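Local coordinates for nucleoplasmin-like protein (Drosophila melanogaster, PDB 1NLQ) that binds core histones and acts in the ATP-facilitated assembly of approximately regularly spaced nucleosomal arrays, its N-terminal core forming the pentameric ring, at residues 18-23 and 28-33; 51-56 and 79-84. One frame throughout, in Å; residues are numbered along the deposited sequence.

Contact 1 (18-23 and 28-33)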
loop_
_atom_site.group_PDB
_atom_site.type_symbol
_atom_site.label_atom_id
_atom_site.label_comp_id
_atom_site.label_asym_id
_atom_site.label_seq_id
_atom_site.Cartn_x
_atom_site.Cartn_y
_atom_site.Cartn_z
ATOM N N VAL A 18 -4.539 23.775 3.290
ATOM C CA VAL A 18 -5.117 23.662 1.956
ATOM C C VAL A 18 -6.532 23.132 2.145
ATOM O O VAL A 18 -6.760 22.201 2.923
ATOM C CB VAL A 18 -4.319 22.694 1.050
ATOM C CG1 VAL A 18 -4.974 22.606 -0.317
ATOM C CG2 VAL A 18 -2.885 23.177 0.895
ATOM N N THR A 19 -7.487 23.752 1.464
ATOM C CA THR A 19 -8.873 23.343 1.567
ATOM C C THR A 19 -9.410 22.862 0.230
ATOM O O THR A 19 -9.136 23.453 -0.815
ATOM C CB THR A 19 -9.771 24.505 2.062
ATOM O OG1 THR A 19 -9.372 24.901 3.379
ATOM C CG2 THR A 19 -11.229 24.070 2.089
ATOM N N TRP A 20 -10.159 21.769 0.273
ATOM C CA TRP A 20 -10.782 21.217 -0.921
ATOM C C TRP A 20 -12.273 21.475 -0.747
ATOM O O TRP A 20 -12.876 21.052 0.238
ATOM C CB TRP A 20 -10.540 19.708 -1.032
ATOM C CG TRP A 20 -11.229 19.089 -2.228
ATOM C CD1 TRP A 20 -10.908 19.272 -3.545
ATOM C CD2 TRP A 20 -12.352 18.198 -2.211
ATOM N NE1 TRP A 20 -11.760 18.545 -4.350
ATOM C CE2 TRP A 20 -12.654 17.877 -3.555
ATOM C CE3 TRP A 20 -13.129 17.633 -1.190
ATOM C CZ2 TRP A 20 -13.704 17.019 -3.904
ATOM C CZ3 TRP A 20 -14.176 16.776 -1.539
ATOM C CH2 TRP A 20 -14.451 16.479 -2.890
ATOM N N ASP A 21 -12.864 22.182 -1.692
ATOM C CA ASP A 21 -14.285 22.467 -1.596
ATOM C C ASP A 21 -14.848 22.785 -2.960
ATOM O O ASP A 21 -15.486 23.827 -3.153
ATOM C CB ASP A 21 -14.534 23.635 -0.655
ATOM C CG ASP A 21 -15.998 23.812 -0.335
ATOM O OD1 ASP A 21 -16.314 24.703 0.476
ATOM O OD2 ASP A 21 -16.833 23.061 -0.893
ATOM N N VAL A 22 -14.613 21.858 -3.886
ATOM C CA VAL A 22 -15.057 21.950 -5.268
ATOM C C VAL A 22 -16.510 22.371 -5.466
ATOM O O VAL A 22 -17.427 21.549 -5.363
ATOM C CB VAL A 22 -14.848 20.597 -5.988
ATOM C CG1 VAL A 22 -15.440 20.637 -7.389
ATOM C CG2 VAL A 22 -13.374 20.278 -6.043
ATOM N N ASP A 23 -16.708 23.653 -5.769
ATOM C CA ASP A 23 -18.041 24.182 -6.014
ATOM C C ASP A 23 -18.928 24.060 -4.776
ATOM O O ASP A 23 -20.011 23.465 -4.819
ATOM C CB ASP A 23 -18.651 23.449 -7.211
ATOM C CG ASP A 23 -17.916 23.763 -8.503
ATOM O OD1 ASP A 23 -17.926 22.923 -9.433
ATOM O OD2 ASP A 23 -17.326 24.868 -8.576
ATOM N N ARG A 28 -23.141 16.825 -6.127
ATOM C CA ARG A 28 -23.251 16.051 -7.353
ATOM C C ARG A 28 -22.391 14.795 -7.317
ATOM O O ARG A 28 -22.033 14.238 -8.351
ATOM C CB ARG A 28 -22.916 16.918 -8.577
ATOM C CG ARG A 28 -21.522 17.508 -8.618
ATOM C CD ARG A 28 -21.234 18.079 -10.017
ATOM N NE ARG A 28 -22.137 19.172 -10.382
ATOM C CZ ARG A 28 -21.990 20.430 -9.977
ATOM N NH1 ARG A 28 -20.967 20.767 -9.198
ATOM N NH2 ARG A 28 -22.872 21.351 -10.334
ATOM N N GLY A 29 -22.067 14.347 -6.111
ATOM C CA GLY A 29 -21.279 13.135 -5.968
ATOM C C GLY A 29 -19.781 13.340 -5.978
ATOM O O GLY A 29 -19.022 12.372 -6.081
ATOM N N GLN A 30 -19.338 14.584 -5.864
ATOM C CA GLN A 30 -17.906 14.832 -5.867
ATOM C C GLN A 30 -17.223 14.126 -4.705
ATOM O O GLN A 30 -17.734 14.102 -3.586
ATOM C CB GLN A 30 -17.596 16.332 -5.823
ATOM C CG GLN A 30 -18.132 17.088 -4.626
ATOM C CD GLN A 30 -19.464 17.756 -4.924
ATOM O OE1 GLN A 30 -20.453 17.081 -5.198
ATOM N NE2 GLN A 30 -19.488 19.092 -4.883
ATOM N N LYS A 31 -16.065 13.539 -4.984
ATOM C CA LYS A 31 -15.304 12.824 -3.970
ATOM C C LYS A 31 -13.817 13.067 -4.136
ATOM O O LYS A 31 -13.305 13.094 -5.250
ATOM C CB LYS A 31 -15.569 11.316 -4.064
ATOM C CG LYS A 31 -14.762 10.475 -3.074
ATOM C CD LYS A 31 -14.863 8.975 -3.353
ATOM C CE LYS A 31 -16.303 8.486 -3.307
ATOM N NZ LYS A 31 -16.399 6.996 -3.391
ATOM N N LEU A 32 -13.133 13.246 -3.015
ATOM C CA LEU A 32 -11.692 13.448 -3.023
ATOM C C LEU A 32 -11.063 12.189 -2.449
ATOM O O LEU A 32 -11.365 11.793 -1.323
ATOM C CB LEU A 32 -11.310 14.642 -2.155
ATOM C CG LEU A 32 -9.806 14.909 -2.052
ATOM C CD1 LEU A 32 -9.236 15.255 -3.425
ATOM C CD2 LEU A 32 -9.570 16.045 -1.083
ATOM N N VAL A 33 -10.200 11.545 -3.226
ATOM C CA VAL A 33 -9.543 10.337 -2.763
ATOM C C VAL A 33 -8.086 10.679 -2.520
ATOM O O VAL A 33 -7.409 11.157 -3.421
ATOM C CB VAL A 33 -9.609 9.212 -3.816
ATOM C CG1 VAL A 33 -8.967 7.942 -3.256
ATOM C CG2 VAL A 33 -11.058 8.952 -4.215
#

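Contact 2 (51-56 and 79-84)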
loop_
_atom_site.group_PDB
_atom_site.type_symbol
_atom_site.label_atom_id
_atom_site.label_comp_id
_atom_site.label_asym_id
_atom_site.label_seq_id
_atom_site.Cartn_x
_atom_site.Cartn_y
_atom_site.Cartn_z
ATOM N N VAL A 51 0.069 15.779 9.378
ATOM C CA VAL A 51 -0.987 16.406 8.597
ATOM C C VAL A 51 -2.309 16.005 9.231
ATOM O O VAL A 51 -2.554 14.832 9.483
ATOM C CB VAL A 51 -0.978 15.929 7.130
ATOM C CG1 VAL A 51 -2.138 16.552 6.365
ATOM C CG2 VAL A 51 0.341 16.292 6.471
ATOM N N GLU A 52 -3.148 16.989 9.507
ATOM C CA GLU A 52 -4.439 16.729 10.116
ATOM C C GLU A 52 -5.523 17.043 9.105
ATOM O O GLU A 52 -5.438 18.045 8.395
ATOM C CB GLU A 52 -4.620 17.619 11.339
ATOM C CG GLU A 52 -5.979 17.487 11.990
ATOM C CD GLU A 52 -6.301 18.675 12.857
ATOM O OE1 GLU A 52 -5.675 18.836 13.925
ATOM O OE2 GLU A 52 -7.183 19.457 12.451
ATOM N N VAL A 53 -6.534 16.188 9.023
ATOM C CA VAL A 53 -7.621 16.428 8.092
ATOM C C VAL A 53 -8.820 16.929 8.890
ATOM O O VAL A 53 -9.060 16.488 10.012
ATOM C CB VAL A 53 -8.001 15.140 7.293
ATOM C CG1 VAL A 53 -8.619 14.101 8.204
ATOM C CG2 VAL A 53 -8.975 15.492 6.180
ATOM N N ASN A 54 -9.549 17.879 8.310
ATOM C CA ASN A 54 -10.718 18.450 8.962
ATOM C C ASN A 54 -11.928 18.452 8.047
ATOM O O ASN A 54 -11.856 18.900 6.908
ATOM C CB ASN A 54 -10.454 19.896 9.386
ATOM C CG ASN A 54 -9.348 20.014 10.403
ATOM O OD1 ASN A 54 -8.161 20.072 10.056
ATOM N ND2 ASN A 54 -9.725 20.033 11.677
ATOM N N THR A 55 -13.041 17.943 8.548
ATOM C CA THR A 55 -14.276 17.943 7.784
ATOM C C THR A 55 -15.401 18.229 8.763
ATOM O O THR A 55 -15.697 17.418 9.631
ATOM C CB THR A 55 -14.537 16.593 7.087
ATOM O OG1 THR A 55 -13.713 16.480 5.920
ATOM C CG2 THR A 55 -15.988 16.495 6.668
ATOM N N PRO A 56 -16.039 19.400 8.639
ATOM C CA PRO A 56 -17.133 19.728 9.560
ATOM C C PRO A 56 -18.256 18.709 9.428
ATOM O O PRO A 56 -18.802 18.224 10.427
ATOM C CB PRO A 56 -17.564 21.122 9.101
ATOM C CG PRO A 56 -16.293 21.690 8.481
ATOM C CD PRO A 56 -15.814 20.500 7.686
ATOM N N VAL A 79 -7.894 7.065 1.513
ATOM C CA VAL A 79 -9.148 7.428 2.146
ATOM C C VAL A 79 -9.930 8.348 1.232
ATOM O O VAL A 79 -9.375 8.944 0.314
ATOM C CB VAL A 79 -8.918 8.141 3.490
ATOM C CG1 VAL A 79 -8.236 7.204 4.454
ATOM C CG2 VAL A 79 -8.085 9.397 3.287
ATOM N N GLU A 80 -11.232 8.446 1.467
ATOM C CA GLU A 80 -12.054 9.316 0.653
ATOM C C GLU A 80 -12.974 10.219 1.441
ATOM O O GLU A 80 -13.392 9.902 2.554
ATOM C CB GLU A 80 -12.871 8.509 -0.350
ATOM C CG GLU A 80 -13.599 7.321 0.207
ATOM C CD GLU A 80 -14.421 6.640 -0.868
ATOM O OE1 GLU A 80 -13.844 6.279 -1.919
ATOM O OE2 GLU A 80 -15.641 6.472 -0.668
ATOM N N PHE A 81 -13.268 11.362 0.840
ATOM C CA PHE A 81 -14.137 12.364 1.426
ATOM C C PHE A 81 -15.197 12.651 0.374
ATOM O O PHE A 81 -14.896 13.085 -0.737
ATOM C CB PHE A 81 -13.326 13.612 1.752
ATOM C CG PHE A 81 -12.135 13.337 2.627
ATOM C CD1 PHE A 81 -10.861 13.191 2.079
ATOM C CD2 PHE A 81 -12.297 13.163 3.995
ATOM C CE1 PHE A 81 -9.769 12.871 2.888
ATOM C CE2 PHE A 81 -11.218 12.846 4.811
ATOM C CZ PHE A 81 -9.948 12.697 4.260
ATOM N N TYR A 82 -16.445 12.398 0.736
ATOM C CA TYR A 82 -17.560 12.557 -0.181
ATOM C C TYR A 82 -18.362 13.822 0.085
ATOM O O TYR A 82 -18.702 14.120 1.227
ATOM C CB TYR A 82 -18.457 11.329 -0.050
ATOM C CG TYR A 82 -19.690 11.303 -0.921
ATOM C CD1 TYR A 82 -19.614 10.960 -2.270
ATOM C CD2 TYR A 82 -20.946 11.561 -0.377
ATOM C CE1 TYR A 82 -20.763 10.866 -3.053
ATOM C CE2 TYR A 82 -22.095 11.469 -1.147
ATOM C CZ TYR A 82 -21.998 11.119 -2.484
ATOM O OH TYR A 82 -23.147 11.008 -3.234
ATOM N N GLU A 83 -18.646 14.562 -0.978
ATOM C CA GLU A 83 -19.440 15.786 -0.881
ATOM C C GLU A 83 -19.237 16.525 0.425
ATOM O O GLU A 83 -20.176 16.682 1.214
ATOM C CB GLU A 83 -20.927 15.451 -1.032
ATOM C CG GLU A 83 -21.305 14.961 -2.407
ATOM C CD GLU A 83 -22.767 14.604 -2.515
ATOM O OE1 GLU A 83 -23.236 14.400 -3.648
ATOM O OE2 GLU A 83 -23.445 14.523 -1.472
ATOM N N SER A 84 -18.015 16.976 0.670
ATOM C CA SER A 84 -17.747 17.699 1.895
ATOM C C SER A 84 -16.540 18.602 1.744
ATOM O O SER A 84 -15.686 18.385 0.884
ATOM C CB SER A 84 -17.561 16.717 3.067
ATOM O OG SER A 84 -16.604 15.712 2.776
HETATM O O HOH W 1 -15.750 14.070 4.823
#

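Contact 1 (18-23 and 28-33)
Trp20 lays one face of its indole over the side chain of Leu32, and this pair forms the apolar half of the contact. Leu32 CB stands 3.4 Å from the centroid of the six-membered ring and only 4° off its normal, a CH-pi contact, while Leu32 CD2 lies against the pyrrole side, 3.7 Å from Trp20 CG. CG of Trp20 is anti to the backbone N (chi1 177°), which carries the ring across to the facing strand until Trp20 CH2 reaches the backbone N of Leu32 at 3.5 Å. A broad flat group suits this place between two sheets, and its polar NE1 is bonded to Asn103 OD1.

Beyond the ring's edge the contact turns polar. Gln30 NE2 donates to Val22 O at 3.2 Å, bent at the hydrogen (140°) but nearly in line with the carbonyl, and also bonds Tyr26 O. Gln30 OE1 accepts from Arg28 N at 2.9 Å, so bonds at both ends of the amide fix its rotation and tie the turn together. On the solvent side, Asp23 OD1 and Arg28 NH1 make a long salt bridge of 3.7 Å, with the two charged planes almost perpendicular.

Strand 17-20 pairs with 86-92 in one sheet of the nucleoplasmin beta sandwich and strand 31-39 with 97-104 in the other; Trp20 also packs on Val86, and Leu32 on Tyr7 and Phe88.

Contact 2 (51-56 and 79-84)
Val53 and Phe81 meet in the apolar part of this contact, approaching from opposite directions between the two sheets. The methyl CG2 of Val53 lies 3.5 Å from Phe81 CZ and 3.7 Å from Phe81 CE2, so the branched residue touches the far end of the ring at an oblique angle. This methyl is anti to the backbone N of Val53, with CG1 in the more hindered site between N and the carbonyl carbon (chi1 68°). A compact beta-branched residue fits a strand facing the core, and a phenyl ring is long enough to reach it from the opposite sheet. Val86 lies against both side chains, and Phe6 of a neighbouring subunit packs on both, its ring plane about 40° from that of Phe81.

Nearer the end of the strands the packing mixes methyl and hydroxyl groups. Thr55 CG2 lies 3.9 Å from Ser84 CB, while Thr55 OG1 turns toward the ring, 4.1 Å from Phe81 CD2. Threonine thus serves both the apolar and the polar side of the contact. Serine suits the facing position because its short side chain sets a methylene against the Thr55 methyl and a hydroxyl within reach of a water.

Polar linkage across the gap runs through that one water. It is hydrogen-bonded to Ser84 OG at 2.8 Å and more weakly to Thr55 OG1 at 3.3 Å, and it sits in the plane of the Phe81 ring at its edge.

No direct hydrogen bond joins the two segments. Their chemistry implies that these parts of opposite sheets are held mainly by side-chain packing, with one water, weakly bound on the Thr55 side, as the polar link, and with the apolar portion continuing into the subunit interface of the pentamer.

From the N terminus, contact 1 comes first: it closes the short loop between strands 17-20 and 31-39, where the chain passes from one sheet of the sandwich to the other. Contact 2 opens only afterwards and closes a much longer excursion, through strand 60-68, between 48-55 and 74-82. The two loops therefore follow in series, neither nesting nor crossing. In space they adjoin, their centres 9 Å apart, because 31-39 and 74-82 are neighbours in one sheet. Glu83 joins them: its backbone N probably bonds Gln30 O, and its OE1 Gly29 N. Together the contacts bridge both sheets at the same end of the sandwich.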